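Local coordinates for MccB protein (Escherichia coli, PDB 6OM4) that catalyses the ATP-dependent attachment of AMP to the N-formylated MccA peptide in microcin C7 biosynthesis, building a phosphoramidate link, at residues A[188-193]-A[202-207]; A[209-214]-A[218-223]; A[133-136]-A[141-144]; A[119-124]-A[198-203]. All blocks are in the same frame, centred on the assembly; numbering follows the deposited sequence.

Interaction 1. Residues A[188-193]-A[202-207]; sequences SEIALN and KVPEAD. With ND7 (5'-O-[(S)-amino(hydroxy)phosphoryl]adenosine), chain M.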
# COMPACT_ATOMS: atom_id res chain seq x y z
N SER A 188 -16.96 10.41 -4.64
CA SER A 188 -17.47 11.74 -4.39
C SER A 188 -16.28 12.72 -4.28
O SER A 188 -15.12 12.30 -4.16
CB SER A 188 -18.40 11.69 -3.18
OG SER A 188 -17.67 11.56 -1.97
N GLU A 189 -16.56 14.01 -4.49
CA GLU A 189 -15.59 15.06 -4.53
C GLU A 189 -15.89 16.08 -3.42
O GLU A 189 -17.05 16.35 -3.13
CB GLU A 189 -15.66 15.80 -5.87
CG GLU A 189 -15.47 14.92 -7.08
CD GLU A 189 -15.86 15.69 -8.33
OE1 GLU A 189 -15.21 16.76 -8.58
OE2 GLU A 189 -16.85 15.28 -9.02
N ILE A 190 -14.84 16.67 -2.86
CA ILE A 190 -14.92 17.83 -1.95
C ILE A 190 -13.89 18.87 -2.43
O ILE A 190 -12.69 18.55 -2.52
CB ILE A 190 -14.68 17.44 -0.47
CG1 ILE A 190 -15.66 16.39 0.05
CG2 ILE A 190 -14.70 18.68 0.42
CD1 ILE A 190 -15.37 15.93 1.46
N ALA A 191 -14.35 20.09 -2.77
CA ALA A 191 -13.46 21.17 -3.19
C ALA A 191 -12.97 21.92 -1.95
O ALA A 191 -13.71 22.73 -1.36
CB ALA A 191 -14.15 22.10 -4.18
N LEU A 192 -11.72 21.68 -1.53
CA LEU A 192 -11.25 22.20 -0.29
C LEU A 192 -9.74 22.32 -0.35
O LEU A 192 -9.07 21.41 -0.83
CB LEU A 192 -11.69 21.25 0.83
CG LEU A 192 -11.24 21.59 2.24
CD1 LEU A 192 -11.84 22.90 2.74
CD2 LEU A 192 -11.59 20.44 3.19
N ASN A 193 -9.24 23.46 0.12
CA ASN A 193 -7.84 23.68 0.40
C ASN A 193 -7.70 23.80 1.92
O ASN A 193 -8.27 24.69 2.52
CB ASN A 193 -7.30 24.94 -0.30
CG ASN A 193 -5.78 25.03 -0.32
OD1 ASN A 193 -5.11 24.10 -0.77
ND2 ASN A 193 -5.24 26.17 0.08
N LYS A 202 -13.60 19.70 8.08
CA LYS A 202 -14.43 19.54 6.89
C LYS A 202 -14.14 18.20 6.18
O LYS A 202 -14.80 17.86 5.19
CB LYS A 202 -14.21 20.68 5.88
CG LYS A 202 -14.83 22.02 6.27
CD LYS A 202 -13.82 23.05 6.74
CE LYS A 202 -14.35 24.47 6.76
NZ LYS A 202 -14.11 25.16 5.47
N VAL A 203 -13.13 17.47 6.65
CA VAL A 203 -12.75 16.22 6.01
C VAL A 203 -13.48 15.06 6.69
O VAL A 203 -13.34 14.87 7.90
CB VAL A 203 -11.22 16.02 6.05
CG1 VAL A 203 -10.83 14.69 5.45
CG2 VAL A 203 -10.47 17.16 5.38
N PRO A 204 -14.28 14.27 5.95
CA PRO A 204 -15.08 13.21 6.55
C PRO A 204 -14.22 12.10 7.18
O PRO A 204 -13.10 11.88 6.76
CB PRO A 204 -15.93 12.64 5.42
CG PRO A 204 -15.82 13.67 4.31
CD PRO A 204 -14.49 14.38 4.50
N GLU A 205 -14.76 11.50 8.25
CA GLU A 205 -14.26 10.27 8.82
C GLU A 205 -14.25 9.20 7.73
O GLU A 205 -15.09 9.22 6.83
CB GLU A 205 -15.15 9.88 10.00
CG GLU A 205 -14.91 8.51 10.58
CD GLU A 205 -15.85 8.20 11.75
OE1 GLU A 205 -16.88 8.93 11.90
OE2 GLU A 205 -15.55 7.24 12.52
N ALA A 206 -13.30 8.27 7.81
CA ALA A 206 -13.21 7.17 6.89
C ALA A 206 -12.40 6.03 7.53
O ALA A 206 -11.82 6.21 8.59
CB ALA A 206 -12.57 7.63 5.60
N ASP A 207 -12.32 4.90 6.84
CA ASP A 207 -11.50 3.78 7.32
C ASP A 207 -10.04 4.21 7.44
O ASP A 207 -9.35 3.77 8.36
CB ASP A 207 -11.68 2.54 6.42
CG ASP A 207 -13.08 1.94 6.58
OD1 ASP A 207 -13.26 1.18 7.54
OD2 ASP A 207 -14.00 2.28 5.81
O1A ND7 M . 2.03 18.53 -6.02
PA ND7 M . 1.62 17.09 -5.99
O2A ND7 M . 1.80 16.28 -7.27
N3A ND7 M . 2.57 16.41 -4.76
O5' ND7 M . 0.11 16.88 -5.57
C5' ND7 M . -0.32 17.54 -4.35
C4' ND7 M . -1.85 17.71 -4.48
C3' ND7 M . -2.14 18.85 -5.51
O3' ND7 M . -3.06 18.48 -6.47
C2' ND7 M . -2.52 20.04 -4.54
O2' ND7 M . -3.56 20.90 -5.16
C1' ND7 M . -3.04 19.46 -3.45
O4' ND7 M . -2.29 18.04 -3.31
N9 ND7 M . -2.83 20.12 -2.19
C4 ND7 M . -3.80 20.40 -1.27
C5 ND7 M . -3.19 20.99 -0.22
N7 ND7 M . -1.86 21.06 -0.48
C8 ND7 M . -1.67 20.51 -1.67
N3 ND7 M . -5.13 20.20 -1.29
C2 ND7 M . -5.84 20.56 -0.26
N1 ND7 M . -5.27 21.17 0.79
C6 ND7 M . -3.98 21.38 0.84
N6 ND7 M . -3.38 22.04 1.99

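Interaction 2. Residues A[209-214]-A[218-223]; sequences WVVSAD and NLINWV. With ND7 (5'-O-[(S)-amino(hydroxy)phosphoryl]adenosine), chain M.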
# COMPACT_ATOMS: atom_id res chain seq x y z
N TRP A 209 -7.40 7.81 5.91
CA TRP A 209 -7.04 8.90 5.05
C TRP A 209 -5.71 8.61 4.36
O TRP A 209 -4.68 8.33 5.03
CB TRP A 209 -6.87 10.19 5.87
CG TRP A 209 -8.13 10.75 6.45
CD1 TRP A 209 -9.40 10.25 6.44
CD2 TRP A 209 -8.19 12.00 7.15
NE1 TRP A 209 -10.25 11.13 7.08
CE2 TRP A 209 -9.52 12.19 7.57
CE3 TRP A 209 -7.22 12.96 7.46
CZ2 TRP A 209 -9.91 13.35 8.25
CZ3 TRP A 209 -7.60 14.10 8.14
CH2 TRP A 209 -8.91 14.25 8.58
N VAL A 210 -5.69 8.87 3.05
CA VAL A 210 -4.48 8.93 2.32
C VAL A 210 -4.08 10.40 2.27
O VAL A 210 -4.76 11.20 1.64
CB VAL A 210 -4.64 8.36 0.90
CG1 VAL A 210 -3.37 8.60 0.09
CG2 VAL A 210 -5.02 6.87 0.93
N VAL A 211 -2.95 10.72 2.88
CA VAL A 211 -2.51 12.09 3.01
C VAL A 211 -1.45 12.34 1.93
O VAL A 211 -0.27 12.00 2.09
CB VAL A 211 -1.99 12.40 4.43
CG1 VAL A 211 -1.61 13.86 4.55
CG2 VAL A 211 -3.02 12.02 5.48
N SER A 212 -1.94 12.91 0.83
CA SER A 212 -1.19 13.09 -0.42
C SER A 212 -1.24 14.57 -0.84
O SER A 212 -1.32 14.88 -2.05
CB SER A 212 -1.69 12.15 -1.52
OG SER A 212 -3.13 12.01 -1.61
N ALA A 213 -1.21 15.46 0.16
CA ALA A 213 -1.22 16.91 0.04
C ALA A 213 -0.05 17.42 0.87
O ALA A 213 0.31 16.78 1.86
CB ALA A 213 -2.54 17.48 0.48
N ASP A 214 0.51 18.56 0.47
CA ASP A 214 1.85 18.93 0.89
C ASP A 214 2.07 20.43 1.16
O ASP A 214 3.22 20.81 1.35
CB ASP A 214 2.84 18.48 -0.17
CG ASP A 214 2.56 19.00 -1.58
OD1 ASP A 214 1.65 19.86 -1.74
OD2 ASP A 214 3.29 18.59 -2.52
N ASN A 218 3.94 22.28 7.10
CA ASN A 218 3.49 21.65 8.37
C ASN A 218 2.07 21.09 8.25
O ASN A 218 1.45 20.79 9.25
CB ASN A 218 3.69 22.59 9.57
CG ASN A 218 2.89 23.87 9.45
OD1 ASN A 218 2.53 24.28 8.35
ND2 ASN A 218 2.56 24.48 10.58
N LEU A 219 1.57 20.87 7.03
CA LEU A 219 0.25 20.26 6.90
C LEU A 219 0.29 18.88 7.56
O LEU A 219 -0.65 18.46 8.22
CB LEU A 219 -0.11 20.12 5.43
CG LEU A 219 -1.39 19.37 5.13
CD1 LEU A 219 -2.61 20.02 5.74
CD2 LEU A 219 -1.57 19.24 3.64
N ILE A 220 1.38 18.15 7.33
CA ILE A 220 1.48 16.80 7.87
C ILE A 220 1.35 16.88 9.40
O ILE A 220 0.70 16.04 10.03
CB ILE A 220 2.76 16.09 7.42
CG1 ILE A 220 2.81 14.66 7.96
CG2 ILE A 220 4.03 16.86 7.78
CD1 ILE A 220 1.59 13.83 7.57
N ASN A 221 1.94 17.91 9.99
CA ASN A 221 1.85 18.08 11.48
C ASN A 221 0.40 18.33 11.92
O ASN A 221 -0.06 17.73 12.93
CB ASN A 221 2.81 19.16 11.98
CG ASN A 221 4.23 18.88 11.58
OD1 ASN A 221 4.67 19.35 10.52
ND2 ASN A 221 4.92 18.06 12.37
N TRP A 222 -0.32 19.16 11.16
CA TRP A 222 -1.71 19.41 11.43
C TRP A 222 -2.52 18.11 11.32
O TRP A 222 -3.41 17.83 12.15
CB TRP A 222 -2.30 20.41 10.44
CG TRP A 222 -1.79 21.80 10.56
CD1 TRP A 222 -1.07 22.34 11.59
CD2 TRP A 222 -2.02 22.85 9.61
NE1 TRP A 222 -0.87 23.68 11.34
CE2 TRP A 222 -1.38 24.00 10.11
CE3 TRP A 222 -2.69 22.92 8.38
CZ2 TRP A 222 -1.41 25.22 9.42
CZ3 TRP A 222 -2.68 24.11 7.68
CH2 TRP A 222 -2.06 25.25 8.21
N VAL A 223 -2.30 17.40 10.20
CA VAL A 223 -3.08 16.17 9.94
C VAL A 223 -2.85 15.16 11.07
O VAL A 223 -3.75 14.55 11.58
CB VAL A 223 -2.71 15.58 8.56
CG1 VAL A 223 -3.35 14.22 8.38
CG2 VAL A 223 -3.10 16.52 7.43
O1A ND7 M . 2.03 18.53 -6.02
PA ND7 M . 1.62 17.09 -5.99
O2A ND7 M . 1.80 16.28 -7.27
N3A ND7 M . 2.57 16.41 -4.76
O5' ND7 M . 0.11 16.88 -5.57
C5' ND7 M . -0.32 17.54 -4.35
C4' ND7 M . -1.85 17.71 -4.48
C3' ND7 M . -2.14 18.85 -5.51
O3' ND7 M . -3.06 18.48 -6.47
C2' ND7 M . -2.52 20.04 -4.54
O2' ND7 M . -3.56 20.90 -5.16
C1' ND7 M . -3.04 19.46 -3.45
O4' ND7 M . -2.29 18.04 -3.31
N9 ND7 M . -2.83 20.12 -2.19
C4 ND7 M . -3.80 20.40 -1.27
C5 ND7 M . -3.19 20.99 -0.22
N7 ND7 M . -1.86 21.06 -0.48
C8 ND7 M . -1.67 20.51 -1.67
N3 ND7 M . -5.13 20.20 -1.29
C2 ND7 M . -5.84 20.56 -0.26
N1 ND7 M . -5.27 21.17 0.79
C6 ND7 M . -3.98 21.38 0.84
N6 ND7 M . -3.38 22.04 1.99

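Interaction 3. Residues A[133-136]-A[141-144]; sequences ILAT and EIIL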
# COMPACT_ATOMS: atom_id res chain seq x y z
N ILE A 133 -5.37 2.65 -8.15
CA ILE A 133 -5.14 1.30 -7.62
C ILE A 133 -6.31 0.90 -6.72
O ILE A 133 -6.81 -0.25 -6.79
CB ILE A 133 -3.81 1.23 -6.83
CG1 ILE A 133 -2.63 1.40 -7.78
CG2 ILE A 133 -3.74 -0.07 -6.07
CD1 ILE A 133 -1.35 1.82 -7.14
N LEU A 134 -6.73 1.80 -5.83
CA LEU A 134 -7.76 1.44 -4.88
C LEU A 134 -9.08 1.19 -5.62
O LEU A 134 -9.80 0.24 -5.31
CB LEU A 134 -7.90 2.52 -3.79
CG LEU A 134 -6.67 2.78 -2.91
CD1 LEU A 134 -7.03 3.76 -1.77
CD2 LEU A 134 -6.13 1.49 -2.30
N ALA A 135 -9.41 2.04 -6.61
CA ALA A 135 -10.65 1.89 -7.34
C ALA A 135 -10.66 0.54 -8.06
O ALA A 135 -11.63 -0.20 -8.03
CB ALA A 135 -10.83 3.03 -8.30
N THR A 136 -9.54 0.18 -8.71
CA THR A 136 -9.58 -1.01 -9.51
C THR A 136 -9.40 -2.27 -8.64
O THR A 136 -9.69 -3.33 -9.15
CB THR A 136 -8.58 -0.95 -10.66
OG1 THR A 136 -7.28 -0.77 -10.11
CG2 THR A 136 -8.91 0.19 -11.60
N GLU A 141 -15.83 2.97 -1.60
CA GLU A 141 -16.11 4.40 -1.55
C GLU A 141 -14.83 5.20 -1.44
O GLU A 141 -14.07 5.02 -0.52
CB GLU A 141 -17.03 4.77 -0.38
CG GLU A 141 -17.67 6.13 -0.58
CD GLU A 141 -18.66 6.56 0.48
OE1 GLU A 141 -19.09 5.69 1.30
OE2 GLU A 141 -19.00 7.77 0.49
N ILE A 142 -14.63 6.10 -2.41
CA ILE A 142 -13.49 6.95 -2.49
C ILE A 142 -13.95 8.42 -2.49
O ILE A 142 -14.82 8.84 -3.29
CB ILE A 142 -12.64 6.62 -3.73
CG1 ILE A 142 -12.19 5.16 -3.74
CG2 ILE A 142 -11.48 7.59 -3.82
CD1 ILE A 142 -11.32 4.79 -4.94
N ILE A 143 -13.36 9.22 -1.58
CA ILE A 143 -13.67 10.66 -1.45
C ILE A 143 -12.42 11.42 -1.87
O ILE A 143 -11.37 11.22 -1.28
CB ILE A 143 -14.05 11.05 -0.01
CG1 ILE A 143 -15.03 10.08 0.63
CG2 ILE A 143 -14.54 12.50 0.01
CD1 ILE A 143 -16.28 9.88 -0.10
N LEU A 144 -12.55 12.23 -2.92
CA LEU A 144 -11.46 12.99 -3.47
C LEU A 144 -11.54 14.45 -2.99
O LEU A 144 -12.55 15.13 -3.19
CB LEU A 144 -11.55 12.94 -5.00
CG LEU A 144 -11.67 11.56 -5.61
CD1 LEU A 144 -12.07 11.69 -7.05
CD2 LEU A 144 -10.36 10.80 -5.45

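Interaction 4. Residues A[119-124]-A[198-203]; sequences VILGCG and TDLHKV. With ND7 (5'-O-[(S)-amino(hydroxy)phosphoryl]adenosine), chain M.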
# COMPACT_ATOMS: atom_id res chain seq x y z
N VAL A 119 -10.44 8.30 2.06
CA VAL A 119 -10.28 9.71 1.69
C VAL A 119 -8.93 9.87 1.01
O VAL A 119 -7.92 9.42 1.52
CB VAL A 119 -10.36 10.63 2.93
CG1 VAL A 119 -9.89 12.03 2.63
CG2 VAL A 119 -11.75 10.64 3.51
N ILE A 120 -8.94 10.48 -0.17
CA ILE A 120 -7.72 10.92 -0.84
C ILE A 120 -7.61 12.44 -0.63
O ILE A 120 -8.31 13.24 -1.30
CB ILE A 120 -7.75 10.56 -2.33
CG1 ILE A 120 -8.16 9.10 -2.56
CG2 ILE A 120 -6.43 10.90 -3.00
CD1 ILE A 120 -7.09 8.10 -2.22
N LEU A 121 -6.71 12.83 0.27
CA LEU A 121 -6.49 14.25 0.57
C LEU A 121 -5.30 14.71 -0.27
O LEU A 121 -4.14 14.46 0.08
CB LEU A 121 -6.28 14.43 2.08
CG LEU A 121 -6.01 15.87 2.53
CD1 LEU A 121 -7.05 16.85 2.00
CD2 LEU A 121 -5.93 15.95 4.05
N GLY A 122 -5.63 15.31 -1.42
CA GLY A 122 -4.65 15.69 -2.41
C GLY A 122 -4.72 14.76 -3.59
O GLY A 122 -4.41 13.57 -3.46
N CYS A 123 -5.02 15.35 -4.76
CA CYS A 123 -5.32 14.67 -6.03
C CYS A 123 -4.29 15.01 -7.11
O CYS A 123 -4.60 15.11 -8.28
CB CYS A 123 -6.71 15.06 -6.51
SG CYS A 123 -8.04 14.32 -5.51
N GLY A 124 -3.03 15.09 -6.70
CA GLY A 124 -1.92 15.29 -7.60
C GLY A 124 -1.23 13.98 -7.94
O GLY A 124 -1.89 12.95 -8.17
N THR A 198 -8.04 24.24 11.25
CA THR A 198 -9.46 24.11 11.49
C THR A 198 -10.22 23.57 10.27
O THR A 198 -11.27 22.94 10.41
CB THR A 198 -10.01 25.47 11.97
OG1 THR A 198 -11.23 25.14 12.63
CG2 THR A 198 -10.23 26.46 10.86
N ASP A 199 -9.69 23.74 9.06
CA ASP A 199 -10.31 23.19 7.87
C ASP A 199 -10.37 21.64 7.87
O ASP A 199 -11.14 21.08 7.14
CB ASP A 199 -9.59 23.70 6.62
CG ASP A 199 -9.78 25.20 6.41
OD1 ASP A 199 -10.81 25.71 6.87
OD2 ASP A 199 -8.88 25.83 5.83
N LEU A 200 -9.56 20.97 8.69
CA LEU A 200 -9.58 19.49 8.77
C LEU A 200 -10.90 18.96 9.34
O LEU A 200 -11.28 17.83 9.04
CB LEU A 200 -8.38 19.01 9.59
CG LEU A 200 -7.05 19.15 8.86
CD1 LEU A 200 -5.88 19.01 9.82
CD2 LEU A 200 -6.94 18.11 7.74
N HIS A 201 -11.66 19.82 10.04
CA HIS A 201 -13.01 19.47 10.47
C HIS A 201 -13.94 19.21 9.28
O HIS A 201 -14.99 18.60 9.49
CB HIS A 201 -13.59 20.55 11.42
CG HIS A 201 -12.83 20.65 12.70
ND1 HIS A 201 -12.88 19.67 13.67
CD2 HIS A 201 -11.97 21.59 13.16
CE1 HIS A 201 -12.08 19.99 14.66
NE2 HIS A 201 -11.52 21.16 14.39
N LYS A 202 -13.60 19.70 8.08
CA LYS A 202 -14.43 19.54 6.89
C LYS A 202 -14.14 18.20 6.18
O LYS A 202 -14.80 17.86 5.19
CB LYS A 202 -14.21 20.68 5.88
CG LYS A 202 -14.83 22.02 6.27
CD LYS A 202 -13.82 23.05 6.74
CE LYS A 202 -14.35 24.47 6.76
NZ LYS A 202 -14.11 25.16 5.47
N VAL A 203 -13.13 17.47 6.65
CA VAL A 203 -12.75 16.22 6.01
C VAL A 203 -13.48 15.06 6.69
O VAL A 203 -13.34 14.87 7.90
CB VAL A 203 -11.22 16.02 6.05
CG1 VAL A 203 -10.83 14.69 5.45
CG2 VAL A 203 -10.47 17.16 5.38
O1A ND7 M . 2.03 18.53 -6.02
PA ND7 M . 1.62 17.09 -5.99
O2A ND7 M . 1.80 16.28 -7.27
N3A ND7 M . 2.57 16.41 -4.76
O5' ND7 M . 0.11 16.88 -5.57
C5' ND7 M . -0.32 17.54 -4.35
C4' ND7 M . -1.85 17.71 -4.48
C3' ND7 M . -2.14 18.85 -5.51
O3' ND7 M . -3.06 18.48 -6.47
C2' ND7 M . -2.52 20.04 -4.54
O2' ND7 M . -3.56 20.90 -5.16
C1' ND7 M . -3.04 19.46 -3.45
O4' ND7 M . -2.29 18.04 -3.31
N9 ND7 M . -2.83 20.12 -2.19
C4 ND7 M . -3.80 20.40 -1.27
C5 ND7 M . -3.19 20.99 -0.22
N7 ND7 M . -1.86 21.06 -0.48
C8 ND7 M . -1.67 20.51 -1.67
N3 ND7 M . -5.13 20.20 -1.29
C2 ND7 M . -5.84 20.56 -0.26
N1 ND7 M . -5.27 21.17 0.79
C6 ND7 M . -3.98 21.38 0.84
N6 ND7 M . -3.38 22.04 1.99

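Interaction 1. Residues A[188-193]-A[202-207]
Ile190 sets its CD1 methyl against the ring of Pro204, and the two side chains reach for each other tip to tip: Ile190 CD1 lies 3.5 Å from Pro204 CD and 3.7 Å from Pro204 CG. The CG1 branch of Ile190 stands opposite the carbonyl carbon (chi1 -59°) and continues extended (chi2 176°), which carries CD1 out to the proline; the same methyl passes 4.2 Å from the backbone atom Lys202 O. Two residues further on, Leu192 is turned to the same side of its chain and uses a single methyl for two neighbours. Leu192 CD2 is 3.8 Å from Lys202 CB and 4.1 Å from Val203 CG2, and the leucine crosses both side chains at about a right angle. Lys202 makes its nearest side-chain approach with CB; its NZ goes to Asp199 in a long, weak ion pair. Ile190 belongs to strand 186-191, the outermost parallel strand of the Rossmann-like sheet, hydrogen-bonded to strand 141-146. Segment 202-207 lies on the linker that leads from this edge across the sheet to strand 208-211, on the far side of strands 141-146 and 117-121. On that path Val203 packs on Ile145, Pro204 O accepts a hydrogen bond from Trp209 NE1, and Asp207 OD2 takes one from Lys117 N. At the nucleotide end, Leu192 and Asn193 line the adenosine pocket; the carbonyl Leu192 O comes within 3.4 Å of ND7 C2 at the adenine.

Interaction 2. Residues A[209-214]-A[218-223]
Val211 and Val223 form the tight part of the contact: the two valines lie side by side, pointing opposite ways, with Val211 CG2 3.7 Å from Val223 CG1. Nearer the nucleotide, Leu219 presses CD2 against the backbone and methyl of Ala213, 3.6 Å from Ala213 O and 3.7 Å from Ala213 CB. Packing slackens away from these pairs. Val223 CG1 meets the Trp209 indole at its edge, near the ring plane, 4.2 Å from Trp209 CE3, while Ile220 CD1 stays 4.4 Å from Val211 CG1 on the partly exposed side of the helix. Strand 208-211 and helix 219-230 are the first two elements of a beta-alpha-beta unit in the Rossmann-like fold; the short axes run nearly antiparallel (162°), 11.1 Å apart. The turn between them helps shape the adenosine pocket: Ala213 CB lies 3.6 Å from ND7 C4 and so packs on the adenine. Asp214, partly exposed, sets off away from the helix. With CG between the backbone N and the carbonyl carbon (chi1 56°), it turns its carboxylate to the phosphoramidate nitrogen: ND7 N3A makes a weak hydrogen bond to Asp214 OD2 (3.2 Å); the stronger partner of OD2 is the backbone of the bound peptide.

Interaction 3. Residues A[133-136]-A[141-144]
Ile142 sets its CD1 methyl against Ala135 and has the largest share of the buried surface, more than Ala135 and Leu134 together. It stretches from its strand to the last turn of the helix and ends there with one methyl. CG1 swings to the side of the backbone N (chi1 -57°) and chi2 is fully extended (-179°), so the long branch stands out from the strand and CD1 becomes the touching atom, while CG2 faces Ile120 of the adjacent strand. Ala135 offers this methyl its backbone N, CA and CB: Ile142 CD1 is 3.7 Å from Ala135 N and 3.8 Å from both Ala135 CA and Ala135 CB. Consistent with a small residue here, the main chain of the helix is itself touched, and the CA atoms of Ala135 and Ile142 are 7.6 Å apart. Leu134 adds the neighbouring wall with the base of its side chain, Leu134 CB lying 4.3 Å from Ile142 CD1; its branched end is used elsewhere. The contact is wholly apolar and buried, about 14 Å from the nucleotide analogue as measured from the Ile142 side chain. It joins the second and third elements of the beta-alpha-beta unit made by strand 117-121, helix 125-136 and strand 141-146, the right-handed crossover expected of a Rossmann-like fold. Around it, Leu134 also packs on Val118 and on Val306 and Ile307 of helix 292-311, Ala135 on Leu178 of helix 170-181, and Ile142 on Ile185, which leads into strand 186-191.

Interaction 4. Residues A[119-124]-A[198-203]
Val119 and Val203 both hold CG1 anti to the backbone N (chi1 167° and 177°), and this pair of torsions turns the two CG1 methyls to one another. The side chains cross obliquely, with Val119 CG1 4.0 Å from Val203 CG1. Leu121, next but one along the strand, also extends its CG anti to the N (chi1 179°) and brings CD2 to the end of Leu200, a looser touch of 4.4 Å between Leu121 CD2 and Leu200 CD2. Segment 198-203 is largely a 3-10 turn, held by backbone bonds such as Val203 N to Leu200 O (3.0 Å), and it packs on the side chains on one side of strand 117-121, the first strand of the Rossmann-like unit. That strand runs straight into the glycine-rich turn beside the ribose. Gly122 CA lies 3.4 Å from ND7 O4', and Gly124 CA is 3.3 Å from ND7 O5', so main chain without side chains meets the ribose and its 5' oxygen. Gly125 N then hydrogen-bonds the ligand, as fits a GxGxxG-type turn; Ser212 OG is hydrogen-bonded to Leu121 O and Gly122 O. Between the two segments themselves only methyl groups meet, all of them buried: the turn is fitted to the strand by shape and the exclusion of water, whereas polar recognition of the ligand comes from elsewhere, including Gly125 N and Asp146 OD1.

How the interactions relate
All four contacts reach one mixed sheet in the ThiF family region, with strands 186-191, 141-146, 117-121 and 208-211 side by side. Along the chain, interaction 3 falls between the two segments of interaction 4, interaction 1 overlaps the end of interaction 4 at Lys202 and Val203, and interaction 2 follows. Interactions 1 and 4 have centres only 5 Å apart, and the centres of interactions 2 and 4 are about 8 Å apart; these three touch ND7. Interaction 3, its centre about 15 Å from that of interaction 4 and 18 Å from that of interaction 2, holds a helix against the sheet away from the ligand. Nucleotide binding is therefore gathered where the neighbouring strands end, with the helix packing of interaction 3 set further back.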